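Local coordinates for Rho-related gtp-binding protein RHOD (Homo sapiens, PDB 2J1L) that belongs to the Rho branch of the Ras-like small GTP-binding proteins and is modelled here with guanosine-5'-diphosphate and a magnesium ion, at residues 112-117 against 145-150; 37-42 against 108-113; 49-54 against 84-89. All blocks are in the same frame, centred on the assembly; numbering follows the deposited sequence.

Interaction 1. Residues 112-117 against 145-150; sequences CFDVTS and GCKTDL. With GDP (guanosine-5'-diphosphate), chain B.
Gly-145 lays its CA over one face of the Phe-113 ring, at the point where the parallel strands 106-114 and 141-146 of a beta-alpha-beta unit run out toward the nucleotide in this Ras-type fold. The CA sits 4.0 Å from the centroid of the Phe-113 ring, 18° off its normal, a CH-pi contact that glycine suits because no side chain separates its backbone from the ring or from Val-115 CG1. Cys-146 continues the ladder: its N donates to Phe-113 O at 2.7 Å. Its O receives Val-115 N in a nearly straight bond (176°), and its compact SG fits beside Cys-112 CB. Cys-146 to Asp-149 correspond to the NKxD motif of small G proteins, with cysteine in the first place. Lys-147 carries the polar link, its NZ forming a salt bridge with Asp-114 OD2 at 2.6 Å from above the carboxylate plane. The lysine chain, extended beyond CG, passes over a face of the guanine, with CG 3.6 Å from GDP C5, and NZ also bonds to Gly-44 O and, weakly, to GDP O4'. Asp-114 is itself held in place: its OD1 accepts Thr-116 N, which closes an Asx turn, and also Thr-116 OG1 from the same face of the carboxylate. Thr-148 meets Val-115 CG2 through its CA, its CB directed away. Asp-149 presents a carboxylate matched to guanine, with OD1 taking GDP N1 at 2.9 Å. Its OD2 takes GDP N2 at 3.0 Å, while Ser-189 OG also bonds to OD1. Leu-150 ends the segment as an apolar neighbour of the base, its side chain lying across that of Thr-116, with CB 3.4 Å from Thr-116 CG2.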
loop_
_atom_site.group_PDB
_atom_site.type_symbol
_atom_site.label_atom_id
_atom_site.label_comp_id
_atom_site.label_asym_id
_atom_site.label_seq_id
_atom_site.Cartn_x
_atom_site.Cartn_y
_atom_site.Cartn_z
ATOM N N CYS A 112 1.337 0.766 3.359
ATOM C CA CYS A 112 -0.120 0.623 3.404
ATOM C C CYS A 112 -0.747 1.116 4.702
ATOM O O CYS A 112 -0.191 0.943 5.781
ATOM C CB CYS A 112 -0.482 -0.855 3.267
ATOM S SG CYS A 112 0.022 -1.556 1.688
ATOM N N PHE A 113 -1.926 1.714 4.597
ATOM C CA PHE A 113 -2.718 1.981 5.796
ATOM C C PHE A 113 -4.217 1.817 5.539
ATOM O O PHE A 113 -4.659 1.893 4.405
ATOM C CB PHE A 113 -2.422 3.371 6.326
ATOM C CG PHE A 113 -2.919 4.464 5.438
ATOM C CD1 PHE A 113 -2.120 4.957 4.406
ATOM C CD2 PHE A 113 -4.183 5.007 5.633
ATOM C CE1 PHE A 113 -2.576 5.965 3.596
ATOM C CE2 PHE A 113 -4.635 6.023 4.829
ATOM C CZ PHE A 113 -3.834 6.501 3.800
ATOM N N ASP A 114 -4.975 1.588 6.610
ATOM C CA ASP A 114 -6.438 1.483 6.560
ATOM C C ASP A 114 -6.987 2.907 6.625
ATOM O O ASP A 114 -6.663 3.645 7.572
ATOM C CB ASP A 114 -6.879 0.642 7.765
ATOM C CG ASP A 114 -8.377 0.453 7.871
ATOM O OD1 ASP A 114 -9.134 1.235 7.255
ATOM O OD2 ASP A 114 -8.803 -0.485 8.608
ATOM N N VAL A 115 -7.788 3.323 5.642
ATOM C CA VAL A 115 -8.330 4.693 5.678
ATOM C C VAL A 115 -9.282 4.980 6.856
ATOM O O VAL A 115 -9.494 6.151 7.199
ATOM C CB VAL A 115 -9.005 5.141 4.343
ATOM C CG1 VAL A 115 -7.966 5.289 3.249
ATOM C CG2 VAL A 115 -10.124 4.208 3.928
ATOM N N THR A 116 -9.839 3.938 7.485
ATOM C CA THR A 116 -10.694 4.125 8.680
ATOM C C THR A 116 -9.967 3.907 10.025
ATOM O O THR A 116 -10.606 3.908 11.089
ATOM C CB THR A 116 -11.962 3.240 8.620
ATOM O OG1 THR A 116 -11.598 1.849 8.584
ATOM C CG2 THR A 116 -12.781 3.598 7.390
ATOM N N SER A 117 -8.640 3.739 9.964
ATOM C CA SER A 117 -7.760 3.655 11.149
ATOM C C SER A 117 -6.730 4.790 11.126
ATOM O O SER A 117 -5.633 4.634 10.578
ATOM C CB SER A 117 -7.035 2.306 11.177
ATOM O OG SER A 117 -6.140 2.219 12.269
ATOM N N GLY A 145 -3.640 3.727 0.368
ATOM C CA GLY A 145 -4.748 3.719 1.326
ATOM C C GLY A 145 -5.708 2.576 1.066
ATOM O O GLY A 145 -6.267 2.510 -0.014
ATOM N N CYS A 146 -5.903 1.692 2.038
ATOM C CA CYS A 146 -6.713 0.480 1.880
ATOM C C CYS A 146 -8.116 0.550 2.535
ATOM O O CYS A 146 -8.375 1.387 3.400
ATOM C CB CYS A 146 -5.979 -0.699 2.489
ATOM S SG CYS A 146 -4.339 -1.058 1.727
ATOM N N LYS A 147 -9.000 -0.358 2.121
ATOM C CA LYS A 147 -10.349 -0.442 2.643
ATOM C C LYS A 147 -11.164 0.838 2.396
ATOM O O LYS A 147 -11.968 1.239 3.249
ATOM C CB LYS A 147 -10.334 -0.748 4.142
ATOM C CG LYS A 147 -9.357 -1.809 4.585
ATOM C CD LYS A 147 -9.794 -2.373 5.942
ATOM C CE LYS A 147 -8.666 -3.069 6.673
ATOM N NZ LYS A 147 -8.892 -3.068 8.150
ATOM N N THR A 148 -10.976 1.463 1.229
ATOM C CA THR A 148 -11.684 2.715 0.897
ATOM C C THR A 148 -13.217 2.564 0.902
ATOM O O THR A 148 -13.958 3.553 0.978
ATOM C CB THR A 148 -11.256 3.263 -0.469
ATOM O OG1 THR A 148 -11.498 2.273 -1.484
ATOM C CG2 THR A 148 -9.760 3.637 -0.466
ATOM N N ASP A 149 -13.692 1.327 0.839
ATOM C CA ASP A 149 -15.122 1.063 0.925
ATOM C C ASP A 149 -15.712 1.479 2.279
ATOM O O ASP A 149 -16.912 1.799 2.374
ATOM C CB ASP A 149 -15.410 -0.414 0.650
ATOM C CG ASP A 149 -14.652 -1.338 1.572
ATOM O OD1 ASP A 149 -13.394 -1.385 1.478
ATOM O OD2 ASP A 149 -15.309 -2.022 2.381
ATOM N N LEU A 150 -14.873 1.501 3.312
ATOM C CA LEU A 150 -15.336 1.770 4.680
ATOM C C LEU A 150 -15.596 3.249 5.026
ATOM O O LEU A 150 -16.133 3.537 6.093
ATOM C CB LEU A 150 -14.365 1.147 5.694
ATOM C CG LEU A 150 -14.350 -0.392 5.698
ATOM C CD1 LEU A 150 -13.487 -0.926 6.853
ATOM C CD2 LEU A 150 -15.765 -0.934 5.768
HETATM P PB GDP B . -3.128 -7.353 7.231
HETATM O O1B GDP B . -2.803 -8.373 6.185
HETATM O O2B GDP B . -2.429 -6.052 6.991
HETATM O O3B GDP B . -2.741 -7.897 8.584
HETATM O O3A GDP B . -4.695 -7.065 7.159
HETATM P PA GDP B . -5.648 -8.215 6.521
HETATM O O1A GDP B . -5.507 -8.342 5.023
HETATM O O2A GDP B . -5.289 -9.536 7.150
HETATM O "O5'" GDP B . -7.137 -7.699 6.882
HETATM C "C5'" GDP B . -7.465 -7.232 8.183
HETATM C "C4'" GDP B . -8.969 -7.089 8.336
HETATM O "O4'" GDP B . -9.541 -6.095 7.465
HETATM C "C3'" GDP B . -9.669 -8.395 7.957
HETATM O "O3'" GDP B . -10.939 -8.496 8.626
HETATM C "C2'" GDP B . -9.959 -8.232 6.499
HETATM O "O2'" GDP B . -11.050 -9.023 6.060
HETATM C "C1'" GDP B . -10.348 -6.780 6.479
HETATM N N9 GDP B . -10.141 -6.207 5.148
HETATM C C8 GDP B . -9.083 -6.344 4.326
HETATM N N7 GDP B . -9.271 -5.602 3.196
HETATM C C5 GDP B . -10.461 -4.996 3.304
HETATM C C6 GDP B . -11.253 -4.083 2.482
HETATM O O6 GDP B . -10.846 -3.679 1.353
HETATM N N1 GDP B . -12.430 -3.702 2.986
HETATM C C2 GDP B . -12.896 -4.116 4.184
HETATM N N2 GDP B . -14.105 -3.678 4.605
HETATM N N3 GDP B . -12.224 -4.951 4.997
HETATM C C4 GDP B . -11.024 -5.399 4.594
#

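Interaction 2. Residues 37-42 against 108-113; sequences VVLVGD and VLLLCF
Peptide units are the flat groups that meet between Val-38, Val-40, Val-108, Leu-110 and Cys-112, and side chains clothe the two faces of the ladder they build. On one face stand Val-37, Leu-39, Val-108 and Leu-110; on the other, Val-38, Val-40, Leu-109 and Leu-111. The strands are parallel, and the bonds alternate: Val-38 N to Val-108 O, Leu-110 N to Val-38 O at 2.9 Å, Val-40 N to Leu-110 O, and Cys-112 N to Val-40 O at 2.7 Å. Beta-branched valines suit the extended backbone, and the longer leucines reach across. Leu-110 CD1 touches two neighbours, 3.6 Å from Val-37 CG1 and 3.5 Å from Leu-39 CD2. On the other face Val-40 CG1, anti to its own N (chi1 164°), comes alongside Leu-111 CD2 at 3.5 Å. Gly-41 adopts backbone angles open mainly to glycine, and Cys-112 O lies too close to where a CB would be. There the chain leaves the strand for what matches the P-loop, and a water bridges Asp-42 N and Cys-112 O, donating to the latter at 2.8 Å. Asn-123 and Trp-128 of helix 118-135 bind the Asp-42 carboxylate. That helix also packs on Val-40 and Leu-111, helix 196-209 meets Val-108 and Leu-110 on the opposite face, and strands 80-88 and 141-146 flank the pair.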
loop_
_atom_site.group_PDB
_atom_site.type_symbol
_atom_site.label_atom_id
_atom_site.label_comp_id
_atom_site.label_asym_id
_atom_site.label_seq_id
_atom_site.Cartn_x
_atom_site.Cartn_y
_atom_site.Cartn_z
ATOM N N VAL A 37 7.971 -6.288 -5.035
ATOM C CA VAL A 37 7.032 -5.396 -4.354
ATOM C C VAL A 37 6.982 -5.825 -2.905
ATOM O O VAL A 37 6.723 -6.996 -2.631
ATOM C CB VAL A 37 5.631 -5.464 -4.982
ATOM C CG1 VAL A 37 4.742 -4.370 -4.427
ATOM C CG2 VAL A 37 5.733 -5.309 -6.481
ATOM N N VAL A 38 7.297 -4.915 -1.979
ATOM C CA VAL A 38 7.228 -5.230 -0.547
ATOM C C VAL A 38 6.071 -4.487 0.079
ATOM O O VAL A 38 5.972 -3.272 -0.051
ATOM C CB VAL A 38 8.534 -4.887 0.195
ATOM C CG1 VAL A 38 8.390 -5.179 1.684
ATOM C CG2 VAL A 38 9.708 -5.676 -0.404
ATOM N N LEU A 39 5.172 -5.225 0.726
ATOM C CA LEU A 39 4.057 -4.597 1.436
ATOM C C LEU A 39 4.466 -4.326 2.886
ATOM O O LEU A 39 4.959 -5.221 3.589
ATOM C CB LEU A 39 2.811 -5.476 1.405
ATOM C CG LEU A 39 2.228 -5.943 0.062
ATOM C CD1 LEU A 39 0.871 -6.589 0.294
ATOM C CD2 LEU A 39 2.098 -4.820 -0.912
ATOM N N VAL A 40 4.244 -3.094 3.332
ATOM C CA VAL A 40 4.660 -2.651 4.662
ATOM C C VAL A 40 3.508 -1.873 5.301
ATOM O O VAL A 40 2.747 -1.211 4.634
ATOM C CB VAL A 40 5.976 -1.834 4.518
ATOM C CG1 VAL A 40 6.285 -1.016 5.732
ATOM C CG2 VAL A 40 7.141 -2.793 4.217
ATOM N N GLY A 41 3.327 -1.987 6.599
ATOM C CA GLY A 41 2.195 -1.307 7.234
ATOM C C GLY A 41 1.724 -2.055 8.446
ATOM O O GLY A 41 2.102 -3.208 8.671
ATOM N N ASP A 42 0.901 -1.382 9.239
ATOM C CA ASP A 42 0.387 -1.977 10.477
ATOM C C ASP A 42 -0.364 -3.274 10.200
ATOM O O ASP A 42 -0.956 -3.457 9.123
ATOM C CB ASP A 42 -0.555 -1.006 11.194
ATOM C CG ASP A 42 0.180 0.146 11.886
ATOM O OD1 ASP A 42 1.405 0.344 11.632
ATOM O OD2 ASP A 42 -0.485 0.867 12.681
ATOM N N VAL A 108 10.269 -1.763 -5.181
ATOM C CA VAL A 108 9.333 -0.722 -4.772
ATOM C C VAL A 108 8.612 -1.156 -3.510
ATOM O O VAL A 108 8.326 -2.343 -3.307
ATOM C CB VAL A 108 8.306 -0.378 -5.883
ATOM C CG1 VAL A 108 7.476 -1.594 -6.264
ATOM C CG2 VAL A 108 7.402 0.786 -5.449
ATOM N N LEU A 109 8.353 -0.180 -2.652
ATOM C CA LEU A 109 7.748 -0.395 -1.342
ATOM C C LEU A 109 6.379 0.218 -1.356
ATOM O O LEU A 109 6.229 1.376 -1.787
ATOM C CB LEU A 109 8.548 0.324 -0.277
ATOM C CG LEU A 109 9.778 -0.370 0.286
ATOM C CD1 LEU A 109 10.502 0.648 1.114
ATOM C CD2 LEU A 109 9.407 -1.596 1.127
ATOM N N LEU A 110 5.390 -0.544 -0.896
ATOM C CA LEU A 110 4.048 -0.046 -0.724
ATOM C C LEU A 110 3.828 0.075 0.758
ATOM O O LEU A 110 3.699 -0.928 1.455
ATOM C CB LEU A 110 3.021 -0.998 -1.321
ATOM C CG LEU A 110 3.159 -1.346 -2.819
ATOM C CD1 LEU A 110 2.003 -2.276 -3.258
ATOM C CD2 LEU A 110 3.190 -0.083 -3.679
ATOM N N LEU A 111 3.835 1.314 1.244
ATOM C CA LEU A 111 3.482 1.631 2.616
ATOM C C LEU A 111 1.963 1.748 2.719
ATOM O O LEU A 111 1.393 2.719 2.254
ATOM C CB LEU A 111 4.119 2.951 3.039
ATOM C CG LEU A 111 5.641 3.018 3.106
ATOM C CD1 LEU A 111 6.076 4.113 4.121
ATOM C CD2 LEU A 111 6.274 1.665 3.474
ATOM N N CYS A 112 1.337 0.766 3.359
ATOM C CA CYS A 112 -0.120 0.623 3.404
ATOM C C CYS A 112 -0.747 1.116 4.702
ATOM O O CYS A 112 -0.191 0.943 5.781
ATOM C CB CYS A 112 -0.482 -0.855 3.267
ATOM S SG CYS A 112 0.022 -1.556 1.688
ATOM N N PHE A 113 -1.926 1.714 4.597
ATOM C CA PHE A 113 -2.718 1.981 5.796
ATOM C C PHE A 113 -4.217 1.817 5.539
ATOM O O PHE A 113 -4.659 1.893 4.405
ATOM C CB PHE A 113 -2.422 3.371 6.326
ATOM C CG PHE A 113 -2.919 4.464 5.438
ATOM C CD1 PHE A 113 -2.120 4.957 4.406
ATOM C CD2 PHE A 113 -4.183 5.007 5.633
ATOM C CE1 PHE A 113 -2.576 5.965 3.596
ATOM C CE2 PHE A 113 -4.635 6.023 4.829
ATOM C CZ PHE A 113 -3.834 6.501 3.800
HETATM O O HOH W 1 -0.002 1.629 8.504
#

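Interaction 3. Residues 49-54 against 84-89. With GDP (guanosine-5'-diphosphate), chain B.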
loop_
_atom_site.group_PDB
_atom_site.type_symbol
_atom_site.label_atom_id
_atom_site.label_comp_id
_atom_site.label_asym_id
_atom_site.label_seq_id
_atom_site.Cartn_x
_atom_site.Cartn_y
_atom_site.Cartn_z
ATOM N N SER A 49 -4.940 -9.158 2.315
ATOM C CA SER A 49 -6.173 -9.141 1.507
ATOM C C SER A 49 -6.004 -8.498 0.149
ATOM O O SER A 49 -6.605 -8.918 -0.841
ATOM C CB SER A 49 -7.263 -8.392 2.259
ATOM O OG SER A 49 -7.662 -9.176 3.358
ATOM N N LEU A 50 -5.205 -7.452 0.117
ATOM C CA LEU A 50 -4.863 -6.805 -1.136
ATOM C C LEU A 50 -4.262 -7.874 -2.055
ATOM O O LEU A 50 -4.619 -8.012 -3.219
ATOM C CB LEU A 50 -3.876 -5.668 -0.838
ATOM C CG LEU A 50 -3.656 -4.537 -1.818
ATOM C CD1 LEU A 50 -4.954 -3.759 -1.993
ATOM C CD2 LEU A 50 -2.545 -3.633 -1.292
ATOM N N LEU A 51 -3.401 -8.692 -1.477
ATOM C CA LEU A 51 -2.655 -9.691 -2.230
ATOM C C LEU A 51 -3.555 -10.770 -2.743
ATOM O O LEU A 51 -3.450 -11.158 -3.896
ATOM C CB LEU A 51 -1.568 -10.308 -1.354
ATOM C CG LEU A 51 -0.220 -10.312 -2.045
ATOM C CD1 LEU A 51 0.858 -10.769 -1.064
ATOM C CD2 LEU A 51 -0.301 -11.191 -3.308
ATOM N N MET A 52 -4.454 -11.243 -1.885
ATOM C CA MET A 52 -5.443 -12.259 -2.274
ATOM C C MET A 52 -6.145 -11.831 -3.528
ATOM O O MET A 52 -6.131 -12.537 -4.521
ATOM C CB MET A 52 -6.542 -12.449 -1.217
ATOM C CG MET A 52 -6.081 -12.842 0.172
ATOM S SD MET A 52 -5.000 -14.271 0.162
ATOM N N VAL A 53 -6.780 -10.669 -3.467
ATOM C CA VAL A 53 -7.644 -10.242 -4.554
ATOM C C VAL A 53 -6.848 -10.171 -5.839
ATOM O O VAL A 53 -7.240 -10.703 -6.871
ATOM C CB VAL A 53 -8.276 -8.882 -4.250
ATOM C CG1 VAL A 53 -8.780 -8.233 -5.550
ATOM C CG2 VAL A 53 -9.397 -9.051 -3.181
ATOM N N PHE A 54 -5.694 -9.531 -5.754
ATOM C CA PHE A 54 -4.807 -9.442 -6.899
ATOM C C PHE A 54 -4.449 -10.837 -7.444
ATOM O O PHE A 54 -4.614 -11.096 -8.618
ATOM C CB PHE A 54 -3.551 -8.656 -6.528
ATOM C CG PHE A 54 -2.658 -8.381 -7.687
ATOM C CD1 PHE A 54 -3.154 -7.762 -8.823
ATOM C CD2 PHE A 54 -1.325 -8.734 -7.648
ATOM C CE1 PHE A 54 -2.339 -7.507 -9.920
ATOM C CE2 PHE A 54 -0.489 -8.475 -8.736
ATOM C CZ PHE A 54 -1.006 -7.861 -9.882
ATOM N N LEU A 84 5.913 -10.204 -11.271
ATOM C CA LEU A 84 5.957 -9.605 -9.930
ATOM C C LEU A 84 6.299 -10.645 -8.865
ATOM O O LEU A 84 5.789 -11.759 -8.877
ATOM C CB LEU A 84 4.620 -8.984 -9.542
ATOM C CG LEU A 84 4.359 -7.534 -9.916
ATOM C CD1 LEU A 84 4.705 -7.295 -11.355
ATOM C CD2 LEU A 84 2.894 -7.194 -9.637
ATOM N N HIS A 85 7.161 -10.260 -7.938
ATOM C CA HIS A 85 7.413 -11.045 -6.744
ATOM C C HIS A 85 6.933 -10.177 -5.633
ATOM O O HIS A 85 7.517 -9.137 -5.401
ATOM C CB HIS A 85 8.908 -11.337 -6.610
ATOM C CG HIS A 85 9.440 -12.222 -7.697
ATOM N ND1 HIS A 85 10.110 -13.399 -7.438
ATOM C CD2 HIS A 85 9.361 -12.123 -9.046
ATOM C CE1 HIS A 85 10.441 -13.976 -8.580
ATOM N NE2 HIS A 85 9.997 -13.224 -9.571
ATOM N N ILE A 86 5.837 -10.567 -4.989
ATOM C CA ILE A 86 5.262 -9.765 -3.904
ATOM C C ILE A 86 5.491 -10.404 -2.523
ATOM O O ILE A 86 5.146 -11.576 -2.291
ATOM C CB ILE A 86 3.749 -9.563 -4.116
ATOM C CG1 ILE A 86 3.489 -8.806 -5.425
ATOM C CG2 ILE A 86 3.160 -8.841 -2.916
ATOM C CD1 ILE A 86 2.291 -9.268 -6.204
ATOM N N TRP A 87 6.048 -9.608 -1.614
ATOM C CA TRP A 87 6.399 -10.061 -0.267
ATOM C C TRP A 87 5.427 -9.542 0.782
ATOM O O TRP A 87 5.109 -8.370 0.813
ATOM C CB TRP A 87 7.806 -9.590 0.073
ATOM C CG TRP A 87 8.881 -10.322 -0.687
ATOM C CD1 TRP A 87 9.334 -10.042 -1.951
ATOM C CD2 TRP A 87 9.623 -11.449 -0.243
ATOM N NE1 TRP A 87 10.325 -10.920 -2.303
ATOM C CE2 TRP A 87 10.516 -11.799 -1.273
ATOM C CE3 TRP A 87 9.616 -12.205 0.923
ATOM C CZ2 TRP A 87 11.378 -12.872 -1.173
ATOM C CZ3 TRP A 87 10.488 -13.255 1.030
ATOM C CH2 TRP A 87 11.359 -13.580 -0.008
ATOM N N ASP A 88 4.963 -10.428 1.645
ATOM C CA ASP A 88 4.036 -10.089 2.721
ATOM C C ASP A 88 4.554 -10.722 4.029
ATOM O O ASP A 88 5.198 -11.774 3.977
ATOM C CB ASP A 88 2.659 -10.652 2.330
ATOM C CG ASP A 88 1.565 -10.311 3.326
ATOM O OD1 ASP A 88 1.702 -9.280 4.027
ATOM O OD2 ASP A 88 0.576 -11.093 3.398
ATOM N N THR A 89 4.300 -10.104 5.188
ATOM C CA THR A 89 4.653 -10.733 6.495
ATOM C C THR A 89 3.468 -11.454 7.157
ATOM O O THR A 89 3.648 -12.278 8.077
ATOM C CB THR A 89 5.232 -9.705 7.457
ATOM O OG1 THR A 89 6.219 -8.935 6.752
ATOM C CG2 THR A 89 5.862 -10.369 8.725
HETATM P PB GDP B . -3.128 -7.353 7.231
HETATM O O1B GDP B . -2.803 -8.373 6.185
HETATM O O2B GDP B . -2.429 -6.052 6.991
HETATM O O3B GDP B . -2.741 -7.897 8.584
HETATM O O3A GDP B . -4.695 -7.065 7.159
HETATM P PA GDP B . -5.648 -8.215 6.521
HETATM O O1A GDP B . -5.507 -8.342 5.023
HETATM O O2A GDP B . -5.289 -9.536 7.150
HETATM O "O5'" GDP B . -7.137 -7.699 6.882
HETATM C "C5'" GDP B . -7.465 -7.232 8.183
HETATM C "C4'" GDP B . -8.969 -7.089 8.336
HETATM O "O4'" GDP B . -9.541 -6.095 7.465
HETATM C "C3'" GDP B . -9.669 -8.395 7.957
HETATM O "O3'" GDP B . -10.939 -8.496 8.626
HETATM C "C2'" GDP B . -9.959 -8.232 6.499
HETATM O "O2'" GDP B . -11.050 -9.023 6.060
HETATM C "C1'" GDP B . -10.348 -6.780 6.479
HETATM N N9 GDP B . -10.141 -6.207 5.148
HETATM C C8 GDP B . -9.083 -6.344 4.326
HETATM N N7 GDP B . -9.271 -5.602 3.196
HETATM C C5 GDP B . -10.461 -4.996 3.304
HETATM C C6 GDP B . -11.253 -4.083 2.482
HETATM O O6 GDP B . -10.846 -3.679 1.353
HETATM N N1 GDP B . -12.430 -3.702 2.986
HETATM C C2 GDP B . -12.896 -4.116 4.184
HETATM N N2 GDP B . -14.105 -3.678 4.605
HETATM N N3 GDP B . -12.224 -4.951 4.997
HETATM C C4 GDP B . -11.024 -5.399 4.594
#
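Leu-51 and Phe-54, one turn apart on helix 47-55, press their side chains onto Ile-86 and its neighbours in strand 80-88, which runs roughly antiparallel to the helix (149°) at an axis distance of 10.1 Å. This is helix-on-sheet packing in a Ras-type domain. Leu-51 has an unusual first torsion, chi1 -130°, lying away from a staggered position; it carries CD1 down to Ile-86 CG2 at 3.5 Å. The same CD1 also reaches Asp-88 CB at 3.8 Å, and in both meetings the side chains run alongside, pointing opposite ways. Ile-86 divides its work between two branches: CG2 is spent on Leu-51, while the other branch carries CD1 to the rim of the Phe-54 ring, near its plane and 3.8 Å from CE2. Leucine suits its place by bringing one methyl against both Ile-86 and Asp-88; isoleucine, branched at CB, serves two partners with two branches. In Phe-54, CG is trans to the backbone N (chi1 -173°), which sends the ring out toward the strand, where CE2 also meets Leu-84 CD2 at 3.7 Å. Phe-200 stacks on this ring and His-197 meets it edge-to-face, both from helix 196-209. At the start of the helical segment, Ser-49 keeps OG beside its own backbone N, and the two donors converge on GDP O1A, OG at 2.8 Å and N at 2.9 Å. The helix start would probably add favourable polarity for that phosphate. Asp-88 OD2 is hydrogen-bonded to Thr-48 OG1, and its side chain comes within about 4 Å of the magnesium ion. No hydrogen bond joins the two segments, so their contact rests on buried carbon surfaces and shape, while Ser-49, in the same helical segment, bonds the nucleotide.

All three contacts belong to one mixed sheet and its covering helices. Interactions 1 and 2 share strand 106-114, with Cys-112 and Phe-113 in both and their centres about 13 Å apart. Interaction 3 lies about 10 Å from interaction 2, centre to centre, and joins it through the neighbouring strands 34-41 and 80-88, where Val-37 probably bonds to His-85 and Trp-87. Along the chain, the segments of interaction 3 fall between the two of interaction 2, and interaction 1 begins on the stretch where interaction 2 ends. Interactions 1 and 3, about 16 Å apart between centres, both touch guanosine-5'-diphosphate, at the base and ribose and at the alpha phosphate respectively, so the sheet and its loops reach different parts of one nucleotide site.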